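Local coordinates for protein glycerol dehydrogenase (PDB 1TA9) that catalyses the NAD(+)-dependent oxidation of glycerol to dihydroxyacetone, probably at a bound zinc ion, in the assimilation of glycerol, at residues 64-69 / 257-262; 329-334 / 434-439; 124-129 / 136-141. All blocks are in the same frame, centred on the assembly; numbering follows the deposited sequence.

Interaction 1 of 3, residues 64-69 / 257-262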
ATOM      1  N   ARG B  64     -28.545   8.271 -24.650  1.00 16.66           N
ATOM      2  CA  ARG B  64     -27.475   7.337 -24.309  1.00 15.22           C
ATOM      3  C   ARG B  64     -27.807   6.067 -25.087  1.00 14.51           C
ATOM      4  O   ARG B  64     -28.849   5.440 -24.850  1.00 14.16           O
ATOM      5  CB  ARG B  64     -27.473   7.054 -22.804  1.00 15.08           C
ATOM      6  CG  ARG B  64     -26.336   6.164 -22.339  1.00 14.78           C
ATOM      7  CD  ARG B  64     -26.413   5.867 -20.841  1.00 14.11           C
ATOM      8  NE  ARG B  64     -26.436   7.088 -20.032  1.00 13.75           N
ATOM      9  CZ  ARG B  64     -25.897   7.193 -18.820  1.00 13.67           C
ATOM     10  NH1 ARG B  64     -25.972   8.339 -18.155  1.00 13.58           N
ATOM     11  NH2 ARG B  64     -25.264   6.159 -18.277  1.00 13.18           N
ATOM     12  N   ILE B  65     -26.919   5.685 -26.001  1.00 13.25           N
ATOM     13  CA  ILE B  65     -27.159   4.536 -26.870  1.00 12.74           C
ATOM     14  C   ILE B  65     -26.110   3.427 -26.852  1.00 12.35           C
ATOM     15  O   ILE B  65     -24.911   3.693 -26.886  1.00 11.73           O
ATOM     16  CB  ILE B  65     -27.300   5.012 -28.340  1.00 12.68           C
ATOM     17  CG1 ILE B  65     -28.409   6.060 -28.443  1.00 12.92           C
ATOM     18  CG2 ILE B  65     -27.565   3.823 -29.256  1.00 12.69           C
ATOM     19  CD1 ILE B  65     -28.523   6.712 -29.818  1.00 13.34           C
ATOM     20  N   PHE B  66     -26.587   2.188 -26.809  1.00 12.05           N
ATOM     21  CA  PHE B  66     -25.729   1.008 -26.840  1.00 12.42           C
ATOM     22  C   PHE B  66     -26.223   0.209 -28.037  1.00 12.57           C
ATOM     23  O   PHE B  66     -27.434   0.070 -28.243  1.00 12.52           O
ATOM     24  CB  PHE B  66     -25.869   0.192 -25.550  1.00 12.53           C
ATOM     25  CG  PHE B  66     -25.058  -1.080 -25.539  1.00 12.48           C
ATOM     26  CD1 PHE B  66     -25.596  -2.270 -26.019  1.00 12.72           C
ATOM     27  CD2 PHE B  66     -23.754  -1.085 -25.049  1.00 12.75           C
ATOM     28  CE1 PHE B  66     -24.845  -3.454 -26.011  1.00 13.14           C
ATOM     29  CE2 PHE B  66     -22.992  -2.257 -25.034  1.00 12.90           C
ATOM     30  CZ  PHE B  66     -23.538  -3.444 -25.515  1.00 13.12           C
ATOM     31  N   THR B  67     -25.293  -0.303 -28.834  1.00 12.76           N
ATOM     32  CA  THR B  67     -25.648  -1.054 -30.030  1.00 12.80           C
ATOM     33  C   THR B  67     -24.876  -2.371 -30.071  1.00 12.75           C
ATOM     34  O   THR B  67     -23.734  -2.445 -29.618  1.00 12.37           O
ATOM     35  CB  THR B  67     -25.357  -0.200 -31.292  1.00 13.16           C
ATOM     36  OG1 THR B  67     -25.895  -0.845 -32.451  1.00 13.38           O
ATOM     37  CG2 THR B  67     -23.864   0.009 -31.465  1.00 13.28           C
ATOM     38  N   SER B  68     -25.497  -3.416 -30.607  1.00 12.68           N
ATOM     39  CA  SER B  68     -24.831  -4.711 -30.641  1.00 12.88           C
ATOM     40  C   SER B  68     -25.431  -5.723 -31.603  1.00 12.67           C
ATOM     41  O   SER B  68     -26.543  -5.546 -32.105  1.00 12.30           O
ATOM     42  CB  SER B  68     -24.862  -5.310 -29.226  1.00 13.09           C
ATOM     43  OG  SER B  68     -24.526  -6.686 -29.218  1.00 14.06           O
ATOM     44  N   PRO B  69     -24.666  -6.780 -31.917  1.00 12.57           N
ATOM     45  CA  PRO B  69     -25.200  -7.805 -32.813  1.00 12.33           C
ATOM     46  C   PRO B  69     -26.173  -8.542 -31.893  1.00 12.08           C
ATOM     47  O   PRO B  69     -26.060  -8.432 -30.665  1.00 11.80           O
ATOM     48  CB  PRO B  69     -23.982  -8.669 -33.127  1.00 12.43           C
ATOM     49  CG  PRO B  69     -22.831  -7.691 -33.018  1.00 12.95           C
ATOM     50  CD  PRO B  69     -23.202  -6.906 -31.782  1.00 12.57           C
ATOM     51  N   SER B 257     -22.371   4.985 -23.363  1.00 12.11           N
ATOM     52  CA  SER B 257     -22.927   4.251 -22.236  1.00 11.87           C
ATOM     53  C   SER B 257     -21.783   3.799 -21.328  1.00 11.63           C
ATOM     54  O   SER B 257     -20.624   3.751 -21.743  1.00 11.90           O
ATOM     55  CB  SER B 257     -23.682   3.015 -22.731  1.00 11.78           C
ATOM     56  OG  SER B 257     -22.782   2.098 -23.332  1.00 11.47           O
ATOM     57  N   ILE B 258     -22.109   3.472 -20.084  1.00 11.46           N
ATOM     58  CA  ILE B 258     -21.105   2.995 -19.143  1.00 11.09           C
ATOM     59  C   ILE B 258     -20.722   1.572 -19.556  1.00 11.08           C
ATOM     60  O   ILE B 258     -19.556   1.183 -19.493  1.00 10.87           O
ATOM     61  CB  ILE B 258     -21.665   3.000 -17.697  1.00 11.06           C
ATOM     62  CG1 ILE B 258     -21.839   4.451 -17.226  1.00 11.16           C
ATOM     63  CG2 ILE B 258     -20.729   2.231 -16.751  1.00 10.62           C
ATOM     64  CD1 ILE B 258     -22.506   4.587 -15.875  1.00 11.15           C
ATOM     65  N   ALA B 259     -21.709   0.805 -20.008  1.00 11.01           N
ATOM     66  CA  ALA B 259     -21.475  -0.573 -20.429  1.00 10.89           C
ATOM     67  C   ALA B 259     -20.398  -0.669 -21.509  1.00 10.98           C
ATOM     68  O   ALA B 259     -19.512  -1.523 -21.440  1.00 10.84           O
ATOM     69  CB  ALA B 259     -22.777  -1.190 -20.931  1.00 11.11           C
ATOM     70  N   GLY B 260     -20.475   0.206 -22.508  1.00 10.59           N
ATOM     71  CA  GLY B 260     -19.489   0.177 -23.573  1.00 10.82           C
ATOM     72  C   GLY B 260     -18.090   0.439 -23.039  1.00 10.76           C
ATOM     73  O   GLY B 260     -17.112  -0.175 -23.477  1.00 10.83           O
ATOM     74  N   ARG B 261     -17.994   1.352 -22.080  1.00 10.72           N
ATOM     75  CA  ARG B 261     -16.705   1.694 -21.495  1.00 10.94           C
ATOM     76  C   ARG B 261     -16.104   0.500 -20.755  1.00 10.77           C
ATOM     77  O   ARG B 261     -14.894   0.294 -20.780  1.00 10.96           O
ATOM     78  CB  ARG B 261     -16.861   2.881 -20.548  1.00 11.30           C
ATOM     79  CG  ARG B 261     -15.538   3.481 -20.108  1.00 11.94           C
ATOM     80  CD  ARG B 261     -15.750   4.732 -19.289  1.00 12.26           C
ATOM     81  NE  ARG B 261     -14.501   5.473 -19.121  1.00 13.11           N
ATOM     82  CZ  ARG B 261     -14.397   6.611 -18.443  1.00 13.18           C
ATOM     83  NH1 ARG B 261     -15.470   7.137 -17.867  1.00 13.10           N
ATOM     84  NH2 ARG B 261     -13.224   7.223 -18.346  1.00 13.50           N
ATOM     85  N   TYR B 262     -16.949  -0.295 -20.106  1.00 10.67           N
ATOM     86  CA  TYR B 262     -16.465  -1.465 -19.377  1.00 10.79           C
ATOM     87  C   TYR B 262     -16.073  -2.596 -20.320  1.00 10.65           C
ATOM     88  O   TYR B 262     -15.190  -3.397 -20.005  1.00 10.66           O
ATOM     89  CB  TYR B 262     -17.520  -1.951 -18.380  1.00 10.85           C
ATOM     90  CG  TYR B 262     -17.346  -1.351 -17.003  1.00 11.40           C
ATOM     91  CD1 TYR B 262     -16.770  -2.087 -15.969  1.00 11.46           C
ATOM     92  CD2 TYR B 262     -17.727  -0.032 -16.742  1.00 11.50           C
ATOM     93  CE1 TYR B 262     -16.578  -1.529 -14.710  1.00 11.99           C
ATOM     94  CE2 TYR B 262     -17.538   0.535 -15.490  1.00 11.76           C
ATOM     95  CZ  TYR B 262     -16.963  -0.219 -14.477  1.00 11.72           C
ATOM     96  OH  TYR B 262     -16.771   0.343 -13.237  1.00 12.24           O
TER
HETATM   97  O   HOH W   1     -22.434   3.394 -25.851  1.00 13.34           O

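Interaction 2 of 3, residues 329-334 / 434-439. With ZN (zinc ion), chain I.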
ATOM      1  N   HIS B 329       1.350  -1.117 -48.352  1.00 18.73           N
ATOM      2  CA  HIS B 329       0.237  -1.971 -48.759  1.00 18.07           C
ATOM      3  C   HIS B 329       0.416  -3.407 -48.260  1.00 17.16           C
ATOM      4  O   HIS B 329      -0.511  -4.213 -48.308  1.00 17.33           O
ATOM      5  CB  HIS B 329       0.087  -1.981 -50.290  1.00 18.72           C
ATOM      6  CG  HIS B 329       1.042  -2.900 -50.995  1.00 19.17           C
ATOM      7  ND1 HIS B 329       2.338  -2.542 -51.301  1.00 19.80           N
ATOM      8  CD2 HIS B 329       0.884  -4.166 -51.451  1.00 19.50           C
ATOM      9  CE1 HIS B 329       2.938  -3.547 -51.916  1.00 19.49           C
ATOM     10  NE2 HIS B 329       2.078  -4.545 -52.020  1.00 19.59           N
ATOM     11  N   ARG B 330       1.614  -3.718 -47.785  1.00 15.97           N
ATOM     12  CA  ARG B 330       1.924  -5.051 -47.283  1.00 15.25           C
ATOM     13  C   ARG B 330       1.616  -5.183 -45.796  1.00 14.77           C
ATOM     14  O   ARG B 330       1.630  -6.283 -45.247  1.00 14.67           O
ATOM     15  CB  ARG B 330       3.397  -5.363 -47.545  1.00 14.67           C
ATOM     16  CG  ARG B 330       3.730  -5.435 -49.031  1.00 14.72           C
ATOM     17  CD  ARG B 330       5.193  -5.122 -49.303  1.00 14.34           C
ATOM     18  NE  ARG B 330       6.098  -5.954 -48.518  1.00 13.99           N
ATOM     19  CZ  ARG B 330       7.418  -5.799 -48.501  1.00 14.35           C
ATOM     20  NH1 ARG B 330       7.981  -4.841 -49.231  1.00 14.03           N
ATOM     21  NH2 ARG B 330       8.173  -6.584 -47.739  1.00 13.86           N
ATOM     22  N   LEU B 331       1.332  -4.057 -45.152  1.00 14.57           N
ATOM     23  CA  LEU B 331       1.013  -4.050 -43.726  1.00 14.66           C
ATOM     24  C   LEU B 331      -0.446  -4.418 -43.489  1.00 14.71           C
ATOM     25  O   LEU B 331      -1.326  -4.024 -44.255  1.00 14.81           O
ATOM     26  CB  LEU B 331       1.280  -2.664 -43.130  1.00 14.33           C
ATOM     27  CG  LEU B 331       2.737  -2.220 -42.990  1.00 14.42           C
ATOM     28  CD1 LEU B 331       2.794  -0.711 -42.789  1.00 14.32           C
ATOM     29  CD2 LEU B 331       3.391  -2.944 -41.813  1.00 14.13           C
ATOM     30  N   MET B 332      -0.702  -5.184 -42.436  1.00 14.77           N
ATOM     31  CA  MET B 332      -2.071  -5.556 -42.099  1.00 15.09           C
ATOM     32  C   MET B 332      -2.670  -4.403 -41.306  1.00 15.19           C
ATOM     33  O   MET B 332      -1.944  -3.587 -40.737  1.00 15.09           O
ATOM     34  CB  MET B 332      -2.106  -6.824 -41.243  1.00 15.40           C
ATOM     35  CG  MET B 332      -1.727  -8.098 -41.978  1.00 15.37           C
ATOM     36  SD  MET B 332      -2.025  -9.535 -40.952  1.00 15.70           S
ATOM     37  CE  MET B 332      -1.578 -10.881 -42.088  1.00 15.67           C
ATOM     38  N   HIS B 333      -3.995  -4.350 -41.261  1.00 15.32           N
ATOM     39  CA  HIS B 333      -4.698  -3.295 -40.547  1.00 15.44           C
ATOM     40  C   HIS B 333      -4.195  -3.058 -39.123  1.00 15.02           C
ATOM     41  O   HIS B 333      -3.869  -1.928 -38.754  1.00 14.84           O
ATOM     42  CB  HIS B 333      -6.190  -3.608 -40.495  1.00 16.49           C
ATOM     43  CG  HIS B 333      -6.992  -2.561 -39.793  1.00 17.30           C
ATOM     44  ND1 HIS B 333      -7.145  -1.286 -40.292  1.00 17.94           N
ATOM     45  CD2 HIS B 333      -7.655  -2.587 -38.613  1.00 17.58           C
ATOM     46  CE1 HIS B 333      -7.866  -0.570 -39.450  1.00 18.20           C
ATOM     47  NE2 HIS B 333      -8.187  -1.336 -38.422  1.00 17.90           N
ATOM     48  N   GLY B 334      -4.149  -4.124 -38.328  1.00 14.56           N
ATOM     49  CA  GLY B 334      -3.699  -4.007 -36.952  1.00 14.31           C
ATOM     50  C   GLY B 334      -2.255  -3.569 -36.776  1.00 14.21           C
ATOM     51  O   GLY B 334      -1.908  -2.941 -35.773  1.00 14.37           O
ATOM     52  N   PHE B 434      10.000  -6.748 -36.019  1.00 14.30           N
ATOM     53  CA  PHE B 434       8.967  -7.153 -36.965  1.00 13.95           C
ATOM     54  C   PHE B 434       9.576  -6.907 -38.337  1.00 13.88           C
ATOM     55  O   PHE B 434      10.131  -5.831 -38.590  1.00 13.71           O
ATOM     56  CB  PHE B 434       7.720  -6.281 -36.807  1.00 13.71           C
ATOM     57  CG  PHE B 434       6.705  -6.456 -37.908  1.00 13.73           C
ATOM     58  CD1 PHE B 434       5.720  -7.433 -37.820  1.00 13.72           C
ATOM     59  CD2 PHE B 434       6.727  -5.628 -39.027  1.00 13.68           C
ATOM     60  CE1 PHE B 434       4.765  -7.583 -38.832  1.00 13.83           C
ATOM     61  CE2 PHE B 434       5.779  -5.767 -40.045  1.00 13.96           C
ATOM     62  CZ  PHE B 434       4.798  -6.743 -39.947  1.00 13.79           C
ATOM     63  N   ARG B 435       9.495  -7.904 -39.211  1.00 13.75           N
ATOM     64  CA  ARG B 435      10.030  -7.777 -40.563  1.00 14.23           C
ATOM     65  C   ARG B 435       8.848  -7.940 -41.519  1.00 14.10           C
ATOM     66  O   ARG B 435       8.195  -8.981 -41.536  1.00 14.04           O
ATOM     67  CB  ARG B 435      11.091  -8.856 -40.822  1.00 14.70           C
ATOM     68  CG  ARG B 435      12.270  -8.839 -39.850  1.00 16.21           C
ATOM     69  CD  ARG B 435      13.012  -7.510 -39.872  1.00 17.34           C
ATOM     70  NE  ARG B 435      14.236  -7.541 -39.072  1.00 18.94           N
ATOM     71  CZ  ARG B 435      15.057  -6.504 -38.915  1.00 19.47           C
ATOM     72  NH1 ARG B 435      14.789  -5.347 -39.502  1.00 20.08           N
ATOM     73  NH2 ARG B 435      16.146  -6.621 -38.164  1.00 20.09           N
ATOM     74  N   LEU B 436       8.575  -6.901 -42.301  1.00 14.01           N
ATOM     75  CA  LEU B 436       7.453  -6.884 -43.233  1.00 14.05           C
ATOM     76  C   LEU B 436       7.479  -7.973 -44.312  1.00 14.22           C
ATOM     77  O   LEU B 436       8.401  -8.032 -45.127  1.00 14.11           O
ATOM     78  CB  LEU B 436       7.378  -5.503 -43.898  1.00 13.93           C
ATOM     79  CG  LEU B 436       6.170  -5.186 -44.778  1.00 14.06           C
ATOM     80  CD1 LEU B 436       4.899  -5.221 -43.937  1.00 13.93           C
ATOM     81  CD2 LEU B 436       6.356  -3.808 -45.410  1.00 13.72           C
ATOM     82  N   PRO B 437       6.463  -8.853 -44.324  1.00 14.40           N
ATOM     83  CA  PRO B 437       6.372  -9.939 -45.311  1.00 14.86           C
ATOM     84  C   PRO B 437       6.064  -9.407 -46.717  1.00 15.38           C
ATOM     85  O   PRO B 437       5.755  -8.223 -46.890  1.00 15.21           O
ATOM     86  CB  PRO B 437       5.242 -10.810 -44.762  1.00 14.55           C
ATOM     87  CG  PRO B 437       5.308 -10.558 -43.275  1.00 14.56           C
ATOM     88  CD  PRO B 437       5.495  -9.065 -43.234  1.00 14.44           C
ATOM     89  N   PRO B 438       6.133 -10.283 -47.740  1.00 16.16           N
ATOM     90  CA  PRO B 438       5.873  -9.931 -49.144  1.00 16.68           C
ATOM     91  C   PRO B 438       4.517  -9.287 -49.420  1.00 17.17           C
ATOM     92  O   PRO B 438       4.405  -8.400 -50.267  1.00 17.20           O
ATOM     93  CB  PRO B 438       6.023 -11.270 -49.868  1.00 16.51           C
ATOM     94  CG  PRO B 438       6.992 -12.017 -49.016  1.00 16.65           C
ATOM     95  CD  PRO B 438       6.501 -11.704 -47.625  1.00 16.09           C
ATOM     96  N   SER B 439       3.480  -9.741 -48.724  1.00 18.02           N
ATOM     97  CA  SER B 439       2.141  -9.185 -48.918  1.00 18.67           C
ATOM     98  C   SER B 439       1.389  -9.115 -47.597  1.00 18.98           C
ATOM     99  O   SER B 439       1.805  -9.715 -46.605  1.00 18.68           O
ATOM    100  CB  SER B 439       1.343 -10.037 -49.903  1.00 18.96           C
ATOM    101  OG  SER B 439       0.955 -11.258 -49.304  1.00 20.14           O
TER
HETATM  102 ZN    ZN I1501      -9.482  -1.201 -36.585  1.00 34.17          ZN

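Interaction 3 of 3, residues 124-129 / 136-141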
ATOM      1  N   LEU B 124     -22.225 -18.802 -53.274  1.00 28.72           N
ATOM      2  CA  LEU B 124     -21.652 -17.777 -54.136  1.00 29.06           C
ATOM      3  C   LEU B 124     -20.168 -17.598 -53.845  1.00 29.52           C
ATOM      4  O   LEU B 124     -19.726 -17.729 -52.702  1.00 29.35           O
ATOM      5  CB  LEU B 124     -22.373 -16.445 -53.930  1.00 28.96           C
ATOM      6  CG  LEU B 124     -23.884 -16.417 -54.160  1.00 28.90           C
ATOM      7  CD1 LEU B 124     -24.396 -15.007 -53.919  1.00 28.92           C
ATOM      8  CD2 LEU B 124     -24.211 -16.868 -55.580  1.00 28.92           C
ATOM      9  N   VAL B 125     -19.398 -17.300 -54.885  1.00 30.05           N
ATOM     10  CA  VAL B 125     -17.968 -17.100 -54.722  1.00 30.58           C
ATOM     11  C   VAL B 125     -17.617 -15.622 -54.826  1.00 31.12           C
ATOM     12  O   VAL B 125     -17.872 -14.983 -55.845  1.00 31.03           O
ATOM     13  CB  VAL B 125     -17.162 -17.871 -55.790  1.00 30.56           C
ATOM     14  CG1 VAL B 125     -15.671 -17.647 -55.573  1.00 30.47           C
ATOM     15  CG2 VAL B 125     -17.493 -19.349 -55.724  1.00 30.43           C
ATOM     16  N   PHE B 126     -17.041 -15.078 -53.760  1.00 31.75           N
ATOM     17  CA  PHE B 126     -16.648 -13.680 -53.753  1.00 32.50           C
ATOM     18  C   PHE B 126     -15.478 -13.544 -54.713  1.00 33.20           C
ATOM     19  O   PHE B 126     -14.504 -14.294 -54.622  1.00 33.20           O
ATOM     20  CB  PHE B 126     -16.219 -13.251 -52.348  1.00 32.30           C
ATOM     21  CG  PHE B 126     -15.853 -11.800 -52.242  1.00 32.28           C
ATOM     22  CD1 PHE B 126     -14.666 -11.412 -51.628  1.00 32.23           C
ATOM     23  CD2 PHE B 126     -16.696 -10.816 -52.753  1.00 32.18           C
ATOM     24  CE1 PHE B 126     -14.321 -10.064 -51.526  1.00 32.30           C
ATOM     25  CE2 PHE B 126     -16.360  -9.465 -52.656  1.00 32.23           C
ATOM     26  CZ  PHE B 126     -15.168  -9.089 -52.041  1.00 32.15           C
ATOM     27  N   GLY B 127     -15.577 -12.594 -55.636  1.00 34.01           N
ATOM     28  CA  GLY B 127     -14.515 -12.393 -56.604  1.00 35.15           C
ATOM     29  C   GLY B 127     -13.303 -11.689 -56.029  1.00 35.96           C
ATOM     30  O   GLY B 127     -12.392 -11.309 -56.766  1.00 36.08           O
ATOM     31  N   GLY B 128     -13.289 -11.510 -54.712  1.00 36.66           N
ATOM     32  CA  GLY B 128     -12.169 -10.846 -54.070  1.00 37.60           C
ATOM     33  C   GLY B 128     -12.244  -9.340 -54.218  1.00 38.28           C
ATOM     34  O   GLY B 128     -11.596  -8.602 -53.476  1.00 38.38           O
ATOM     35  N   GLU B 129     -13.043  -8.886 -55.180  1.00 38.85           N
ATOM     36  CA  GLU B 129     -13.213  -7.461 -55.437  1.00 39.44           C
ATOM     37  C   GLU B 129     -14.517  -6.954 -54.828  1.00 39.77           C
ATOM     38  O   GLU B 129     -15.604  -7.247 -55.328  1.00 39.92           O
ATOM     39  CB  GLU B 129     -13.199  -7.198 -56.939  1.00 39.52           C
ATOM     40  N   ASP B 136     -23.282  -5.867 -56.715  1.00 38.98           N
ATOM     41  CA  ASP B 136     -24.600  -5.879 -57.330  1.00 38.49           C
ATOM     42  C   ASP B 136     -24.759  -7.142 -58.164  1.00 37.93           C
ATOM     43  O   ASP B 136     -25.858  -7.684 -58.277  1.00 37.82           O
ATOM     44  CB  ASP B 136     -24.794  -4.636 -58.200  1.00 38.91           C
ATOM     45  CG  ASP B 136     -24.832  -3.358 -57.382  1.00 39.21           C
ATOM     46  OD1 ASP B 136     -25.641  -3.288 -56.433  1.00 39.41           O
ATOM     47  OD2 ASP B 136     -24.058  -2.425 -57.686  1.00 39.58           O
ATOM     48  N   LYS B 137     -23.656  -7.609 -58.741  1.00 37.24           N
ATOM     49  CA  LYS B 137     -23.683  -8.823 -59.546  1.00 36.56           C
ATOM     50  C   LYS B 137     -24.008  -9.990 -58.619  1.00 36.10           C
ATOM     51  O   LYS B 137     -24.778 -10.886 -58.969  1.00 35.91           O
ATOM     52  CB  LYS B 137     -22.334  -9.040 -60.218  1.00 36.69           C
ATOM     53  N   LEU B 138     -23.419  -9.966 -57.427  1.00 35.48           N
ATOM     54  CA  LEU B 138     -23.653 -11.008 -56.436  1.00 34.95           C
ATOM     55  C   LEU B 138     -25.109 -10.990 -55.981  1.00 34.62           C
ATOM     56  O   LEU B 138     -25.761 -12.031 -55.918  1.00 34.46           O
ATOM     57  CB  LEU B 138     -22.734 -10.805 -55.229  1.00 34.83           C
ATOM     58  CG  LEU B 138     -21.241 -11.063 -55.443  1.00 34.81           C
ATOM     59  CD1 LEU B 138     -20.468 -10.676 -54.191  1.00 34.67           C
ATOM     60  CD2 LEU B 138     -21.018 -12.532 -55.783  1.00 34.81           C
ATOM     61  N   ARG B 139     -25.618  -9.801 -55.667  1.00 34.27           N
ATOM     62  CA  ARG B 139     -26.997  -9.654 -55.217  1.00 34.02           C
ATOM     63  C   ARG B 139     -27.972 -10.267 -56.219  1.00 33.85           C
ATOM     64  O   ARG B 139     -28.965 -10.890 -55.835  1.00 33.83           O
ATOM     65  CB  ARG B 139     -27.322  -8.180 -55.005  1.00 34.02           C
ATOM     66  N   LYS B 140     -27.679 -10.095 -57.504  1.00 33.62           N
ATOM     67  CA  LYS B 140     -28.529 -10.624 -58.562  1.00 33.42           C
ATOM     68  C   LYS B 140     -28.502 -12.151 -58.604  1.00 33.27           C
ATOM     69  O   LYS B 140     -29.333 -12.772 -59.264  1.00 33.18           O
ATOM     70  CB  LYS B 140     -28.099 -10.055 -59.909  1.00 33.51           C
ATOM     71  N   GLN B 141     -27.546 -12.748 -57.897  1.00 33.01           N
ATOM     72  CA  GLN B 141     -27.416 -14.201 -57.854  1.00 32.75           C
ATOM     73  C   GLN B 141     -28.095 -14.783 -56.615  1.00 32.52           C
ATOM     74  O   GLN B 141     -28.059 -15.992 -56.383  1.00 32.37           O
ATOM     75  CB  GLN B 141     -25.935 -14.597 -57.866  1.00 32.94           C
ATOM     76  CG  GLN B 141     -25.221 -14.291 -59.175  1.00 33.27           C
ATOM     77  CD  GLN B 141     -23.736 -14.603 -59.123  1.00 33.52           C
ATOM     78  OE1 GLN B 141     -23.336 -15.740 -58.867  1.00 33.75           O
ATOM     79  NE2 GLN B 141     -22.910 -13.592 -59.368  1.00 33.64           N
TER
HETATM   80  O   HOH W   2     -20.684 -17.345 -57.456  1.00 42.15           O

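Interaction 1 of 3, residues 64-69 / 257-262
Strand 64-67 passes the first turns of helix 258-284; the axes of 64-67 and 258-262 come within 8.9 Å, at 47°. The polar link between them is a water, which donates to I65 O at 2.7 Å and accepts from S257 N at 3.0 Å, so the last amide before the helix is tied to the strand backbone. S257 is the N-cap: its OG, swung between its own N and carbonyl carbon (chi1 66°), takes the bond from G260 N at 3.1 Å. F66 turns the edge of its ring to S257 OG, 3.7 Å from CD2; the same CD2 packs on A259 CB at 4.2 Å. R64 lays its CG on S257 CA at 3.9 Å, then bends at chi3 so that NH2 meets I258 CG1 at 4.0 Å. The guanidinium finds its charge partner on the second subunit, with NH2 in a salt bridge to E296 and NH1 bonded to N293, both of that chain. An alanine in place of R64 would lose both intersubunit bonds and the aliphatic cover of S257, and would probably loosen the subunit interface here. E296 of the second subunit also accepts from A259 N at the helix start, while strand 64-67 pairs antiparallel with a strand of that subunit, carrying the sheet across the interface, and T67 touches helix 289-307 of its own chain.

Interaction 2 of 3, residues 329-334 / 434-439
In the helical C-terminal domain of this iron-containing alcohol dehydrogenase family member, the turn leading into zinc-binding helix 333-347 holds the tail segment 434-439, chiefly through R330. Its CB lies 3.9 Å from L436 CD1. CG, anti to the carbonyl carbon (chi1 -64°), passes P438 O at 3.3 Å and lies over one face of the H329 ring, toward its rim. CD runs on past the same oxygen, and the chain then bends at chi3. NE donates to P437 O at 2.8 Å, fairly straight at 155° and in the carbonyl plane. NH2 reaches that same oxygen at 3.0 Å from well above the carbonyl plane, and adds a weak bond to L436 O. One acceptor is thus held side-on by two nitrogens, which fixes the guanidinium rotation, while L436 CD2 sits over the centre of one of its faces, 3.7 Å above the plane. Three residues on, H333 NE2 binds the zinc at 2.2 Å, with D232 and H315 as fellow ligands. L331, next to R330 in the chain, packs on the tail: its CD2 approaches F434 CE2 at 4.1 Å and presses on L436 CD1 at 3.5 Å, tighter than a usual carbon contact.

Interaction 3 of 3, residues 124-129 / 136-141
L124 and L138 carry this contact between segments 124-129 and 136-141, on strand 120-125 and helix 132-139. L124 splits its two methyls: CD1 reaches the backbone oxygen L138 O at 3.8 Å, and CD2 lies against Q141, 3.6 Å from OE1 and close to CB as well. L138 answers with its own pair, CD2 resting 4.0 Å from V125 O and CD1 meeting the edge of the F126 ring, 4.0 Å from F126 CD2. Farther out, a water accepts from V125 N at 2.9 Å and gives a weak bond to Q141 OE1 at 3.4 Å. The amide of Q141 also makes a weak bond, NE2 to K137 O at 3.3 Å, and Q141 N donates to L138 O at 2.8 Å, which holds the backbone of Q141 close to L138. The next shell is the Rossmann-like parallel sheet. Backbone bonds join L124 to V96 and F126 to A98, L138 packs on L97 and on I164 of helix 155-167, and W103 NE1 donates to L124 O. One face of the F126 ring carries G128 N near its rim, and the ring touches T157, which together with nearby D99 probably binds NAD(+). The contact is methyl packing, partly against oxygens, with one apolar pair, L138 on F126; shape and van der Waals contact, not direct hydrogen bonds, therefore join the two segments.

From the N terminus, the chain first lays down 64-69, which must wait 187 residues for its partner 257-262. Inside that large loop, which takes in the parallel sheet of the nucleotide-binding half, interaction 3 closes a loop of only six residues, joining an edge strand to the helix after it. Interaction 1 then closes where the long helix 258-284 begins, at the subunit interface. Interaction 2 follows in series, its 99-residue loop purely of helices and connections, bringing the C-terminal tail back to the start of a zinc-binding helix. None cross. The three do not touch; interactions 2 and 3 come nearest, about 13 Å between nearest atoms.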